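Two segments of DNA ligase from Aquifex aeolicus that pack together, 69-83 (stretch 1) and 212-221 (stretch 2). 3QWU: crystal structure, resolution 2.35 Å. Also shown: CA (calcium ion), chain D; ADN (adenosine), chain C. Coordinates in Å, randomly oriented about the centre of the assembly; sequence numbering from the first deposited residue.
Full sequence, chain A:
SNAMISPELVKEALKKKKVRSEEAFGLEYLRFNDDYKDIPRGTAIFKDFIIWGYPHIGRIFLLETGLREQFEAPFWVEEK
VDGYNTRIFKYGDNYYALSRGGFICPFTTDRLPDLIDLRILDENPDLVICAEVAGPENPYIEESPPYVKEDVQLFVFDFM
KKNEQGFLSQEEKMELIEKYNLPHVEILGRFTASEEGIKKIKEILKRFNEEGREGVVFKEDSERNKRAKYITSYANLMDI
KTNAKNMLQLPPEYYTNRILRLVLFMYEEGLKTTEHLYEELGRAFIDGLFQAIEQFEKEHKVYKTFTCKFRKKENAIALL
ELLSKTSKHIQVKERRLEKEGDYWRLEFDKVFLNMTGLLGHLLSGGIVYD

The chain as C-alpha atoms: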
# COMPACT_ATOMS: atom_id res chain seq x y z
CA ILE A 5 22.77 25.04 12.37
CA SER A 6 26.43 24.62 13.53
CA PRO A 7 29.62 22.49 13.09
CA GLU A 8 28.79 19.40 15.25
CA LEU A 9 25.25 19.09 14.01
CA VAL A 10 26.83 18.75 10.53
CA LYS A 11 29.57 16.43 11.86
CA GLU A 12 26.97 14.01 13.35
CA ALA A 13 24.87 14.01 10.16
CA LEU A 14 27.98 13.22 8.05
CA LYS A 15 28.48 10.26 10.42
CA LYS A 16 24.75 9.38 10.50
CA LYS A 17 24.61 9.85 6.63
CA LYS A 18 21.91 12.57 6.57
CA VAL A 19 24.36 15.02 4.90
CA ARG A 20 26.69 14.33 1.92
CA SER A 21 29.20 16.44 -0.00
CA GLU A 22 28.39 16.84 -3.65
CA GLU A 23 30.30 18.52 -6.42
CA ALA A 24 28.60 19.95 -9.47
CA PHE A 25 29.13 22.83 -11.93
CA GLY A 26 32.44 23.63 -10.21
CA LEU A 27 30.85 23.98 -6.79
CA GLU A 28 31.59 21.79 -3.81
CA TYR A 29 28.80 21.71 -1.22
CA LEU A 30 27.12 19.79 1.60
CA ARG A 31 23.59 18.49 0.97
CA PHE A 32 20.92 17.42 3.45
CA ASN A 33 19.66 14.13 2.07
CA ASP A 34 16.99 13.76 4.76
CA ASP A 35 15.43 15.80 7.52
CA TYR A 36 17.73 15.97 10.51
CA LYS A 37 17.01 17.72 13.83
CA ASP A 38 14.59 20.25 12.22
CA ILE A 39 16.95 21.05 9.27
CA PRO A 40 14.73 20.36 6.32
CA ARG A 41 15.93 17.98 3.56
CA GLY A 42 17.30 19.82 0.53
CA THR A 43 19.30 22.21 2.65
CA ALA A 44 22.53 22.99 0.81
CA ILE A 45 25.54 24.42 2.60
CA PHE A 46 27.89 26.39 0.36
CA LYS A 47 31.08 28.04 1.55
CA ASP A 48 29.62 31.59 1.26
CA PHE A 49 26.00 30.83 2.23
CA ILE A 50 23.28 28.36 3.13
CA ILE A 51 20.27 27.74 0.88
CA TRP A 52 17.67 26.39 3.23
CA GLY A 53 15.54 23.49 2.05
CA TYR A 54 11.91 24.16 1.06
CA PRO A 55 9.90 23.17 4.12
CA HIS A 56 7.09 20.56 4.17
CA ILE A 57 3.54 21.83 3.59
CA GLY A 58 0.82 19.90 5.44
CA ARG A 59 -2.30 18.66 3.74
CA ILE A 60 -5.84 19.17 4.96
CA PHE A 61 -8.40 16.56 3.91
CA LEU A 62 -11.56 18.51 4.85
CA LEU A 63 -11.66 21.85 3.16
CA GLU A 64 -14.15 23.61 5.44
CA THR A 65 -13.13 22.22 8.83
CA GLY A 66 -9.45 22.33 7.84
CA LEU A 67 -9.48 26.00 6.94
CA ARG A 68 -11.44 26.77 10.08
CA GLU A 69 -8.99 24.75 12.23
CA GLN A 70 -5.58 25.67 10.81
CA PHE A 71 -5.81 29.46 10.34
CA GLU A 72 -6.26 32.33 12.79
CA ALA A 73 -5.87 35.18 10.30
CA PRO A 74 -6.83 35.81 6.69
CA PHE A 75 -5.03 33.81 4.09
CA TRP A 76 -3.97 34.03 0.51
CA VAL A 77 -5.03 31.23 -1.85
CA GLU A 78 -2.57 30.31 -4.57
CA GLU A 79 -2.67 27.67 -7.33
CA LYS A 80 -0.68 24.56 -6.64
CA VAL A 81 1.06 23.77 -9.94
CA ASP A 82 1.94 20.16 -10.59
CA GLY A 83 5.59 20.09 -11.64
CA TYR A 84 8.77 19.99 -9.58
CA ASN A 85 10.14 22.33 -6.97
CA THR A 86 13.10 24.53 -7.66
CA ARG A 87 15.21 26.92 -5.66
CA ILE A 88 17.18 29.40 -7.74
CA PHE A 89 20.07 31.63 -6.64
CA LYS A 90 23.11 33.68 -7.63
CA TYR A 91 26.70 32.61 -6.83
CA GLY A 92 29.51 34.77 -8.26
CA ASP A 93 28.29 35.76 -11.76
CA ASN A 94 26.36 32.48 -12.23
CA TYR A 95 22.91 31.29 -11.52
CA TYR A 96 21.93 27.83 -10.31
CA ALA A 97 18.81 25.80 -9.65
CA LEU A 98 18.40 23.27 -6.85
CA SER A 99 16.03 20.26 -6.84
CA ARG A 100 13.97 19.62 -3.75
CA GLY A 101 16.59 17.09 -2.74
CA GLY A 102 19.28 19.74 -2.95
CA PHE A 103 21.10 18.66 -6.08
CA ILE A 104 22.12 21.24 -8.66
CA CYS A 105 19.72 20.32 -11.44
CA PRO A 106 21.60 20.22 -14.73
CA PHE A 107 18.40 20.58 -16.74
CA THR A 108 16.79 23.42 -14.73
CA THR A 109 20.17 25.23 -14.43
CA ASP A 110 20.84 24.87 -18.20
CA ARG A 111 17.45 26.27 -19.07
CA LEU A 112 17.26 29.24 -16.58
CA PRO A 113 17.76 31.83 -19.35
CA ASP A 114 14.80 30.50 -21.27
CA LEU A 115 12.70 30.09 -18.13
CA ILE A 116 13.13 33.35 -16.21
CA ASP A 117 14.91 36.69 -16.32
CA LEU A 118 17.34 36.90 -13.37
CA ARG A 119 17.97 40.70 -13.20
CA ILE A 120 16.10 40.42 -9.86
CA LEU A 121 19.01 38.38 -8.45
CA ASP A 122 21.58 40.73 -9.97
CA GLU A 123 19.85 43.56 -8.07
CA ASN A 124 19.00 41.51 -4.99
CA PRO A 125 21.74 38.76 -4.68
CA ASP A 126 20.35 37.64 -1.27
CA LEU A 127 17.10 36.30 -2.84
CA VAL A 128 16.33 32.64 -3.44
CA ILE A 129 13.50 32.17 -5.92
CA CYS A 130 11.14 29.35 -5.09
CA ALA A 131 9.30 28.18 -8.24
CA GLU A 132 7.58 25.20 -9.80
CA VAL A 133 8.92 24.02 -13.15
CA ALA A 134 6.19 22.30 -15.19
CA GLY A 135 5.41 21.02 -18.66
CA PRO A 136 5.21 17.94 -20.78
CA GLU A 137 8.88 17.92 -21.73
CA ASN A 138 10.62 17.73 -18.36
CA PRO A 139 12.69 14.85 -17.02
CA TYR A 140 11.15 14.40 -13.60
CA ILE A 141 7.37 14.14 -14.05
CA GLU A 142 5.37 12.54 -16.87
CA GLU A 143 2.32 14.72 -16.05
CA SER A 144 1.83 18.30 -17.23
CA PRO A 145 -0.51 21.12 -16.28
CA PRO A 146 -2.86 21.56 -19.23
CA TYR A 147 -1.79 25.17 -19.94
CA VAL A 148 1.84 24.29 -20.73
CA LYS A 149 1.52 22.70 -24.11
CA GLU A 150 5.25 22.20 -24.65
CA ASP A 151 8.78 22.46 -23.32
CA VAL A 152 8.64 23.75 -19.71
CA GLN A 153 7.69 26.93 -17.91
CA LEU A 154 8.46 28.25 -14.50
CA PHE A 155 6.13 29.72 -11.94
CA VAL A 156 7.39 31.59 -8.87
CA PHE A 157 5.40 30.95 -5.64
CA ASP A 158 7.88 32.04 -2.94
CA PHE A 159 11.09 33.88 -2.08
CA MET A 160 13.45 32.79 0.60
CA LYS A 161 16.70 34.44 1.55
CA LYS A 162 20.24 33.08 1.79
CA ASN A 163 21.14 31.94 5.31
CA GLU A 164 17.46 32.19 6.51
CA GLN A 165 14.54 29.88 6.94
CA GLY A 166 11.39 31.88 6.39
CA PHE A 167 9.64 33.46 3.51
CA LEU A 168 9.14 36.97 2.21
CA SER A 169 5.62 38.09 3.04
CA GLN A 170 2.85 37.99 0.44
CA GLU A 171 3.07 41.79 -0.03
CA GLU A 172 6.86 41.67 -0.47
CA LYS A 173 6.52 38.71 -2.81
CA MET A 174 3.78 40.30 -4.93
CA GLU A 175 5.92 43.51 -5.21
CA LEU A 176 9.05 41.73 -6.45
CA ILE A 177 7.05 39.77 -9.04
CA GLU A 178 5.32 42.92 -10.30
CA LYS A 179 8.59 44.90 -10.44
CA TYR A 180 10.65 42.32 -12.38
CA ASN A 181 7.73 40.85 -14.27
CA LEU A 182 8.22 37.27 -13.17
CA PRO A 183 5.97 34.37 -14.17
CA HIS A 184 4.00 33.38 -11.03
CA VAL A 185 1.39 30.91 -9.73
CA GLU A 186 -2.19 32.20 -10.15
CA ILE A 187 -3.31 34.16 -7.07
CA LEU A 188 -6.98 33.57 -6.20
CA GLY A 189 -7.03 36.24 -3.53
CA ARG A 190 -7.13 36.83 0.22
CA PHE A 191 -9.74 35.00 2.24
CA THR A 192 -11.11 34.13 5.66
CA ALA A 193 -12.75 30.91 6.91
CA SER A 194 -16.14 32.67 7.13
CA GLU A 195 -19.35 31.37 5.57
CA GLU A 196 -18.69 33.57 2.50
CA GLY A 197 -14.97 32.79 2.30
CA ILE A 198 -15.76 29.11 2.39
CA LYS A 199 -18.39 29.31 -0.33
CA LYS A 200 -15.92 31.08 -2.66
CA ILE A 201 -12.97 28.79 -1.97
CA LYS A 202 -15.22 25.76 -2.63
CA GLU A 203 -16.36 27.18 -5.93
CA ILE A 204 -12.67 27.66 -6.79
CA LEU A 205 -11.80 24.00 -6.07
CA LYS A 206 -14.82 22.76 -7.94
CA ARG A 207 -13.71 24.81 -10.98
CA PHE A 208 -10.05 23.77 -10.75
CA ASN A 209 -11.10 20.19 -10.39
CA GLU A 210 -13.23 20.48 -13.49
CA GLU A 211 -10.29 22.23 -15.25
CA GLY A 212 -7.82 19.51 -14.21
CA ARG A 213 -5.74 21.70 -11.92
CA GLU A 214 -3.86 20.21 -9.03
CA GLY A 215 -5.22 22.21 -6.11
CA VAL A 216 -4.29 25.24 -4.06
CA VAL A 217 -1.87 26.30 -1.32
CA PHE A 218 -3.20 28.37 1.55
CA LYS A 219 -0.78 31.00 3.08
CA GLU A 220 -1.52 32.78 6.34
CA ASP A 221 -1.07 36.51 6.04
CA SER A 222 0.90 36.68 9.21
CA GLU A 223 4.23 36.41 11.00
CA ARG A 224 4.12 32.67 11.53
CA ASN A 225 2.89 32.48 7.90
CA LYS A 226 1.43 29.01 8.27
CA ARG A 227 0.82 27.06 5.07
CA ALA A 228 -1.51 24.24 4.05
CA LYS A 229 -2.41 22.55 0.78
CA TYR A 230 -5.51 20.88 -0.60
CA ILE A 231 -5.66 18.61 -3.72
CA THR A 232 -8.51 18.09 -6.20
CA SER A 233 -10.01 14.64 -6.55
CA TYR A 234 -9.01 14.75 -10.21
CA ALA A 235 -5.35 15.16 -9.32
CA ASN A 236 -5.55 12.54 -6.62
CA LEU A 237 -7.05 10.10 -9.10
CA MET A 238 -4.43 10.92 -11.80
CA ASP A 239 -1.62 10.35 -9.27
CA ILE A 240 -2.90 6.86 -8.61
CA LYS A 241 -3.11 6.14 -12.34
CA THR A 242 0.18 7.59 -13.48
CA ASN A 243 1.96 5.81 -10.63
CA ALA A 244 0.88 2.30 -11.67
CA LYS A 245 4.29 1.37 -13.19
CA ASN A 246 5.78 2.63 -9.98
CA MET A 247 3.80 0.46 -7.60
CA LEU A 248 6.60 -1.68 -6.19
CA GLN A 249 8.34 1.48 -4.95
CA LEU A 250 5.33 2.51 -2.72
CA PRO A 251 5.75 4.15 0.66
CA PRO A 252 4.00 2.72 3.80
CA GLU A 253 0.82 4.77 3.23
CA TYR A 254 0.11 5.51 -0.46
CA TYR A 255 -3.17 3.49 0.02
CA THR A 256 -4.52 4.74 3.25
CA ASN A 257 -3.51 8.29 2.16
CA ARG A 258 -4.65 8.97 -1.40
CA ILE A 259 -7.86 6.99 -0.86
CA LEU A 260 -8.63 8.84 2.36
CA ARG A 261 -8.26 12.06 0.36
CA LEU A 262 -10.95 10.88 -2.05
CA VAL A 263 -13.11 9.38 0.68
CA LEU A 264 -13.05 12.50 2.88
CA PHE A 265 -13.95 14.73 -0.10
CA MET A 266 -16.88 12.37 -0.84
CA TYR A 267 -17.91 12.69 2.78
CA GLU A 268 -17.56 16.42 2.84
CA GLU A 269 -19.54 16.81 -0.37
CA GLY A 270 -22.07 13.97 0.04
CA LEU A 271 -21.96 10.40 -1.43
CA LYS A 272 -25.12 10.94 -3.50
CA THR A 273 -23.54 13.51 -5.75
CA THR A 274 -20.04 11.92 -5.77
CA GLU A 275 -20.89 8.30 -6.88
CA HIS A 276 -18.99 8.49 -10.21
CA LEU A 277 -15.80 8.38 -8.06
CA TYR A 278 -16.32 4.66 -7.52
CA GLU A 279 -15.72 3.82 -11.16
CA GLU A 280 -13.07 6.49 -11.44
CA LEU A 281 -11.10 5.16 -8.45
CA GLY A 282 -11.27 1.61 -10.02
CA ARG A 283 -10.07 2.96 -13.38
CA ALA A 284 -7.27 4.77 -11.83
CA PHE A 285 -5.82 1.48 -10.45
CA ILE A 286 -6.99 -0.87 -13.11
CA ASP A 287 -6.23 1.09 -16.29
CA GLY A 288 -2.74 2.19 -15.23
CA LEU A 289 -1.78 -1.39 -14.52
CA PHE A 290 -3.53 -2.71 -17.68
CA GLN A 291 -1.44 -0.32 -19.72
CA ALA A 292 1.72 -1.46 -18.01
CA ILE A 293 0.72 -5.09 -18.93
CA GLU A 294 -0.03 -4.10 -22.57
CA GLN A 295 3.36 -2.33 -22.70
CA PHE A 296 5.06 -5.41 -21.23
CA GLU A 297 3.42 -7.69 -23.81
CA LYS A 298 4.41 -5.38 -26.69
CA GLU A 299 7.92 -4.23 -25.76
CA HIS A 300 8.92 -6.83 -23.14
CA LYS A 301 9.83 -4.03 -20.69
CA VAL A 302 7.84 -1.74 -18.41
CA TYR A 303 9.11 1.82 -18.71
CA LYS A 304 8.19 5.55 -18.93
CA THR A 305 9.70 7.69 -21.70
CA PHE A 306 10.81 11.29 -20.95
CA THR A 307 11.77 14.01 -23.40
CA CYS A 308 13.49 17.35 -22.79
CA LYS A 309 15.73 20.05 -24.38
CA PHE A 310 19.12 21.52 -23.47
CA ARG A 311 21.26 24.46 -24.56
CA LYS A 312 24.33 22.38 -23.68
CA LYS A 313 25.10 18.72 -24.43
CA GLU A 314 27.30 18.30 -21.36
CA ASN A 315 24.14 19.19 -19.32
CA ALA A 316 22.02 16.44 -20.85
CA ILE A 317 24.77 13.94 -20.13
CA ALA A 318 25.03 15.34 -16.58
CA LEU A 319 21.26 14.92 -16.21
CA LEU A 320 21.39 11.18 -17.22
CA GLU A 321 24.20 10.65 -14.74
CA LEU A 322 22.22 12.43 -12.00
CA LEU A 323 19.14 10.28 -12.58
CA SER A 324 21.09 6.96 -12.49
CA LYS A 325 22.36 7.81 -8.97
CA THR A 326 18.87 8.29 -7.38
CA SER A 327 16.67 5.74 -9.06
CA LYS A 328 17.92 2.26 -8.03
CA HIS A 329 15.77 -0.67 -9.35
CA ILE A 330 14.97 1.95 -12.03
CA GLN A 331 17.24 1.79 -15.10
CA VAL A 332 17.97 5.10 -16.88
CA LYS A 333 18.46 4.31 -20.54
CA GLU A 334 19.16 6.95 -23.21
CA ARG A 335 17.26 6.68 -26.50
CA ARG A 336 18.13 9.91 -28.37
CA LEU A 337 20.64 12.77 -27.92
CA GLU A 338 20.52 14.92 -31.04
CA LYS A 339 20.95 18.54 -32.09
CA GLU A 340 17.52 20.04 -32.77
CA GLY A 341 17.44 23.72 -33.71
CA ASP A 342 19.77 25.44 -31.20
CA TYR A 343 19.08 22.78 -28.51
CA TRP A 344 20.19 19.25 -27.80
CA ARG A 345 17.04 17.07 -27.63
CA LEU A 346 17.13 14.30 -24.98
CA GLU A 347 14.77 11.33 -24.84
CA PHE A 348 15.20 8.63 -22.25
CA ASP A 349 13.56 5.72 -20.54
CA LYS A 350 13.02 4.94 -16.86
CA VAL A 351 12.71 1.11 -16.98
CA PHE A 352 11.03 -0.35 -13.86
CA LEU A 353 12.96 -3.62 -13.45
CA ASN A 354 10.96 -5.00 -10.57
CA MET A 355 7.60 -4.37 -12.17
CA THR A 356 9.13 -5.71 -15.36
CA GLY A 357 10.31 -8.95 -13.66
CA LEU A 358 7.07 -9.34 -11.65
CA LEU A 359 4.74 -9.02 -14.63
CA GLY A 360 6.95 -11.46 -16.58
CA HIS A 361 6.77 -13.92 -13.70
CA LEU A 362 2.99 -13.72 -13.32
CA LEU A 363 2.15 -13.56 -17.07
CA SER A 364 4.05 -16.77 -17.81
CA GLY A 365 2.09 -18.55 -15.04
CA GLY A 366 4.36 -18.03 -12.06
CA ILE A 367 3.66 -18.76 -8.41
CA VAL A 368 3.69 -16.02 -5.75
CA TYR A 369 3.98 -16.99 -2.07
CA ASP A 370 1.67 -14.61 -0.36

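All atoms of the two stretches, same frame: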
# COMPACT_ATOMS: atom_id res chain seq x y z
N GLU A 69 -9.89 25.19 11.14
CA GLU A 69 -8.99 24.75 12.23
C GLU A 69 -7.56 25.32 12.13
O GLU A 69 -6.95 25.67 13.14
CB GLU A 69 -8.95 23.22 12.30
CG GLU A 69 -8.00 22.59 13.35
CD GLU A 69 -8.59 22.52 14.77
OE1 GLU A 69 -9.78 22.19 14.96
OE2 GLU A 69 -7.83 22.77 15.71
N GLN A 70 -7.01 25.41 10.93
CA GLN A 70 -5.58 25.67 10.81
C GLN A 70 -5.18 27.15 10.85
O GLN A 70 -4.03 27.43 11.14
CB GLN A 70 -5.03 25.05 9.54
CG GLN A 70 -5.07 23.54 9.55
CD GLN A 70 -4.31 22.91 10.71
OE1 GLN A 70 -4.82 22.00 11.38
NE2 GLN A 70 -3.08 23.38 10.94
N PHE A 71 -6.12 28.05 10.57
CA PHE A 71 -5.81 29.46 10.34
C PHE A 71 -6.54 30.38 11.29
O PHE A 71 -7.73 30.19 11.53
CB PHE A 71 -6.08 29.88 8.88
CG PHE A 71 -5.21 29.14 7.87
CD1 PHE A 71 -3.84 29.33 7.85
CD2 PHE A 71 -5.76 28.26 6.98
CE1 PHE A 71 -3.03 28.63 6.94
CE2 PHE A 71 -4.94 27.53 6.09
CZ PHE A 71 -3.58 27.72 6.08
N GLU A 72 -5.79 31.36 11.82
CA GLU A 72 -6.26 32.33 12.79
C GLU A 72 -6.38 33.73 12.20
O GLU A 72 -6.86 34.64 12.88
CB GLU A 72 -5.22 32.54 13.92
CG GLU A 72 -4.81 31.33 14.71
CD GLU A 72 -3.59 31.65 15.57
OE1 GLU A 72 -2.64 32.31 15.03
OE2 GLU A 72 -3.60 31.26 16.77
N ALA A 73 -5.87 33.91 11.00
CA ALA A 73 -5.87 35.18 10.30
C ALA A 73 -6.35 34.93 8.87
O ALA A 73 -6.55 33.80 8.47
CB ALA A 73 -4.46 35.79 10.32
N PRO A 74 -6.55 35.98 8.10
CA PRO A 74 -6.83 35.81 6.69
C PRO A 74 -5.69 35.11 5.98
O PRO A 74 -4.54 35.08 6.47
CB PRO A 74 -6.91 37.24 6.17
CG PRO A 74 -7.24 38.08 7.35
CD PRO A 74 -6.58 37.41 8.50
N PHE A 75 -6.01 34.56 4.81
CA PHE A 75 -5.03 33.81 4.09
C PHE A 75 -5.18 33.97 2.60
O PHE A 75 -6.29 34.06 2.05
CB PHE A 75 -5.05 32.31 4.49
CG PHE A 75 -6.40 31.72 4.44
CD1 PHE A 75 -6.86 31.15 3.27
CD2 PHE A 75 -7.24 31.79 5.54
CE1 PHE A 75 -8.13 30.62 3.21
CE2 PHE A 75 -8.50 31.31 5.48
CZ PHE A 75 -8.96 30.70 4.30
N TRP A 76 -4.03 33.99 1.95
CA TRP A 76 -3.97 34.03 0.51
C TRP A 76 -4.09 32.60 -0.07
O TRP A 76 -3.52 31.65 0.45
CB TRP A 76 -2.64 34.67 0.09
CG TRP A 76 -2.55 36.16 0.35
CD1 TRP A 76 -2.00 36.77 1.42
CD2 TRP A 76 -3.03 37.20 -0.50
NE1 TRP A 76 -2.07 38.12 1.30
CE2 TRP A 76 -2.71 38.42 0.13
CE3 TRP A 76 -3.69 37.22 -1.74
CZ2 TRP A 76 -3.03 39.65 -0.43
CZ3 TRP A 76 -4.00 38.45 -2.30
CH2 TRP A 76 -3.69 39.65 -1.63
N VAL A 77 -4.82 32.50 -1.17
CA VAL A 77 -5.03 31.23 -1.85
C VAL A 77 -4.33 31.31 -3.16
O VAL A 77 -4.56 32.22 -3.92
CB VAL A 77 -6.50 30.99 -2.01
CG1 VAL A 77 -6.77 29.76 -2.85
CG2 VAL A 77 -7.11 30.81 -0.59
N GLU A 78 -3.39 30.40 -3.36
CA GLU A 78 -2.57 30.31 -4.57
C GLU A 78 -2.76 28.96 -5.28
O GLU A 78 -3.04 27.98 -4.63
CB GLU A 78 -1.08 30.44 -4.22
CG GLU A 78 -0.73 31.79 -3.77
CD GLU A 78 0.76 31.96 -3.56
OE1 GLU A 78 1.50 30.96 -3.38
OE2 GLU A 78 1.18 33.12 -3.60
N GLU A 79 -2.58 28.92 -6.60
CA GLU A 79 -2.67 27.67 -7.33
C GLU A 79 -1.44 26.82 -7.03
O GLU A 79 -0.33 27.31 -7.00
CB GLU A 79 -2.76 27.87 -8.84
CG GLU A 79 -2.79 26.49 -9.58
CD GLU A 79 -2.75 26.58 -11.12
OE1 GLU A 79 -2.64 27.69 -11.64
OE2 GLU A 79 -2.84 25.53 -11.80
N LYS A 80 -1.70 25.54 -6.79
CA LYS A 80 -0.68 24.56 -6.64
C LYS A 80 -0.44 23.92 -8.04
O LYS A 80 -1.31 23.29 -8.66
CB LYS A 80 -1.07 23.50 -5.58
CG LYS A 80 0.15 22.71 -5.13
CD LYS A 80 -0.08 21.52 -4.24
CE LYS A 80 1.22 20.58 -4.24
NZ LYS A 80 2.01 20.46 -5.61
N VAL A 81 0.74 24.18 -8.57
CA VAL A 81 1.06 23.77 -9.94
C VAL A 81 1.82 22.45 -9.82
O VAL A 81 2.74 22.29 -9.01
CB VAL A 81 1.93 24.84 -10.67
CG1 VAL A 81 2.48 24.26 -11.97
CG2 VAL A 81 1.12 26.08 -10.97
N ASP A 82 1.41 21.51 -10.64
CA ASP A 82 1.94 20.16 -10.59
C ASP A 82 3.15 20.06 -11.51
O ASP A 82 3.03 19.85 -12.72
CB ASP A 82 0.86 19.17 -10.98
CG ASP A 82 1.31 17.72 -10.79
OD1 ASP A 82 2.26 17.44 -10.02
OD2 ASP A 82 0.68 16.83 -11.40
N GLY A 83 4.33 20.22 -10.92
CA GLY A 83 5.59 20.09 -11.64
C GLY A 83 6.60 19.65 -10.60
O GLY A 83 6.29 18.83 -9.76
N GLY A 212 -9.02 20.36 -14.33
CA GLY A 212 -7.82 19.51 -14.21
C GLY A 212 -6.64 20.15 -13.53
O GLY A 212 -5.52 19.83 -13.82
N ARG A 213 -6.86 21.09 -12.65
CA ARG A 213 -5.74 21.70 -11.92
C ARG A 213 -5.44 20.92 -10.67
O ARG A 213 -6.25 20.09 -10.24
CB ARG A 213 -6.08 23.16 -11.61
CG ARG A 213 -5.88 23.98 -12.89
CD ARG A 213 -6.23 25.38 -12.86
NE ARG A 213 -6.16 25.83 -14.25
CZ ARG A 213 -5.33 26.73 -14.74
NH1 ARG A 213 -4.46 27.42 -13.94
NH2 ARG A 213 -5.39 26.99 -16.03
N GLU A 214 -4.25 21.10 -10.12
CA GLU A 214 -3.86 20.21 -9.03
C GLU A 214 -4.58 20.50 -7.71
O GLU A 214 -4.97 19.60 -6.99
CB GLU A 214 -2.37 20.19 -8.80
CG GLU A 214 -2.01 19.08 -7.84
CD GLU A 214 -0.51 18.94 -7.68
OE1 GLU A 214 -0.04 17.78 -7.73
OE2 GLU A 214 0.19 19.97 -7.53
N GLY A 215 -4.81 21.78 -7.43
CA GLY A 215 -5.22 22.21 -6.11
C GLY A 215 -4.76 23.61 -5.78
O GLY A 215 -4.43 24.38 -6.67
N VAL A 216 -4.77 23.95 -4.50
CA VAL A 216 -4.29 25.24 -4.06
C VAL A 216 -3.39 25.08 -2.86
O VAL A 216 -3.42 24.05 -2.18
CB VAL A 216 -5.50 26.17 -3.68
CG1 VAL A 216 -6.42 26.32 -4.88
CG2 VAL A 216 -6.27 25.59 -2.45
N VAL A 217 -2.58 26.12 -2.61
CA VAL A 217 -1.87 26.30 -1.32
C VAL A 217 -2.39 27.49 -0.56
O VAL A 217 -2.51 28.55 -1.11
CB VAL A 217 -0.35 26.52 -1.53
CG1 VAL A 217 0.38 26.55 -0.18
CG2 VAL A 217 0.21 25.45 -2.39
N PHE A 218 -2.71 27.30 0.71
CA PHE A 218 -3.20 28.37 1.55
C PHE A 218 -2.04 28.95 2.35
O PHE A 218 -1.24 28.18 2.88
CB PHE A 218 -4.26 27.83 2.50
CG PHE A 218 -5.41 27.15 1.81
CD1 PHE A 218 -6.42 27.89 1.24
CD2 PHE A 218 -5.51 25.76 1.79
CE1 PHE A 218 -7.50 27.31 0.64
CE2 PHE A 218 -6.58 25.17 1.18
CZ PHE A 218 -7.60 25.97 0.59
N LYS A 219 -1.93 30.28 2.41
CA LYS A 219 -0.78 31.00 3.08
C LYS A 219 -1.22 32.11 4.01
O LYS A 219 -1.68 33.15 3.56
CB LYS A 219 0.19 31.57 2.05
CG LYS A 219 0.59 30.52 1.03
CD LYS A 219 1.78 30.85 0.15
CE LYS A 219 2.04 29.66 -0.84
NZ LYS A 219 3.13 29.92 -1.86
N GLU A 220 -1.08 31.86 5.30
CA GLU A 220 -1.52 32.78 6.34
C GLU A 220 -0.80 34.10 6.22
O GLU A 220 0.41 34.17 6.07
CB GLU A 220 -1.35 32.20 7.75
CG GLU A 220 -2.23 32.90 8.82
CD GLU A 220 -2.10 32.21 10.17
OE1 GLU A 220 -1.10 32.46 10.84
OE2 GLU A 220 -2.94 31.38 10.52
N ASP A 221 -1.58 35.17 6.26
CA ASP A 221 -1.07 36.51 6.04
C ASP A 221 -0.61 36.96 7.41
O ASP A 221 -1.29 37.68 8.09
CB ASP A 221 -2.22 37.36 5.49
CG ASP A 221 -1.79 38.78 5.13
OD1 ASP A 221 -0.69 38.95 4.56
OD2 ASP A 221 -2.60 39.71 5.37
CA CA D . -0.81 15.05 -10.26
O5' ADN C . 4.91 20.52 -0.92
C5' ADN C . 4.09 21.22 -1.85
C4' ADN C . 4.83 21.36 -3.18
O4' ADN C . 3.96 21.90 -4.22
C3' ADN C . 5.99 22.34 -3.05
O3' ADN C . 7.23 21.75 -2.65
C2' ADN C . 6.07 22.99 -4.42
O2' ADN C . 7.12 22.43 -5.20
C1' ADN C . 4.73 22.75 -5.11
N9 ADN C . 3.95 23.97 -5.35
C8 ADN C . 3.24 24.20 -6.48
N7 ADN C . 2.60 25.39 -6.45
C5 ADN C . 2.90 25.93 -5.24
C6 ADN C . 2.52 27.16 -4.55
N6 ADN C . 1.70 28.03 -5.21
N1 ADN C . 3.06 27.41 -3.31
C2 ADN C . 3.87 26.50 -2.71
N3 ADN C . 4.23 25.31 -3.28
C4 ADN C . 3.79 25.00 -4.52
O HOH W 1 -1.12 34.25 13.44
O HOH W 2 -2.71 23.23 -10.89
O HOH W 3 1.35 14.90 -9.35
O HOH W 4 -0.89 15.31 -8.03

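The strand that begins at Phe 75 and strand 215-220 run antiparallel, their N-to-C directions 142° apart. The backbone ladder alternates: Trp 76 pairs with Lys 219 (N to O 3.0 Å, O to N 2.9 Å) and Glu 78 with Val 217 (N to O 3.0 Å, O to N 2.8 Å), and Asp 221 N extends it to Pro 74 O at 3.0 Å. At the other end Lys 80 N donates to Gly 215 O at 3.0 Å; the backbone angles of Gly 215 would jam a CB against the preceding carbonyl.

Alternation also divides the side chains between two faces. One face carries Phe 75, Val 77, Phe 218 and Glu 220. Val 77 CG2 meets the edge of the Phe 218 ring, 3.5 Å from CD1, while Phe 71 CZ packs 3.6 Å from Phe 218 CB. Glu 220 reaches back so that its OE2 accepts from Glu 72 N at 3.1 Å, tying the loop before the strand to its partner.

The other face, with Trp 76, Glu 78, Val 217 and Lys 219, mixes charged and apolar groups and holds adenosine. Lys 219 NZ forms a very short salt bridge with Glu 78 OE1 (2.5 Å) and donates to adenosine N1 (2.9 Å). Lys 80 NZ likewise joins Glu 214 OE2 (2.7 Å) and adenosine O4' (2.8 Å). Each lysine thus bridges a carboxylate of the other stretch and the ligand. Finally, one water links Glu 79 OE2 and Lys 80 O to Glu 214 N.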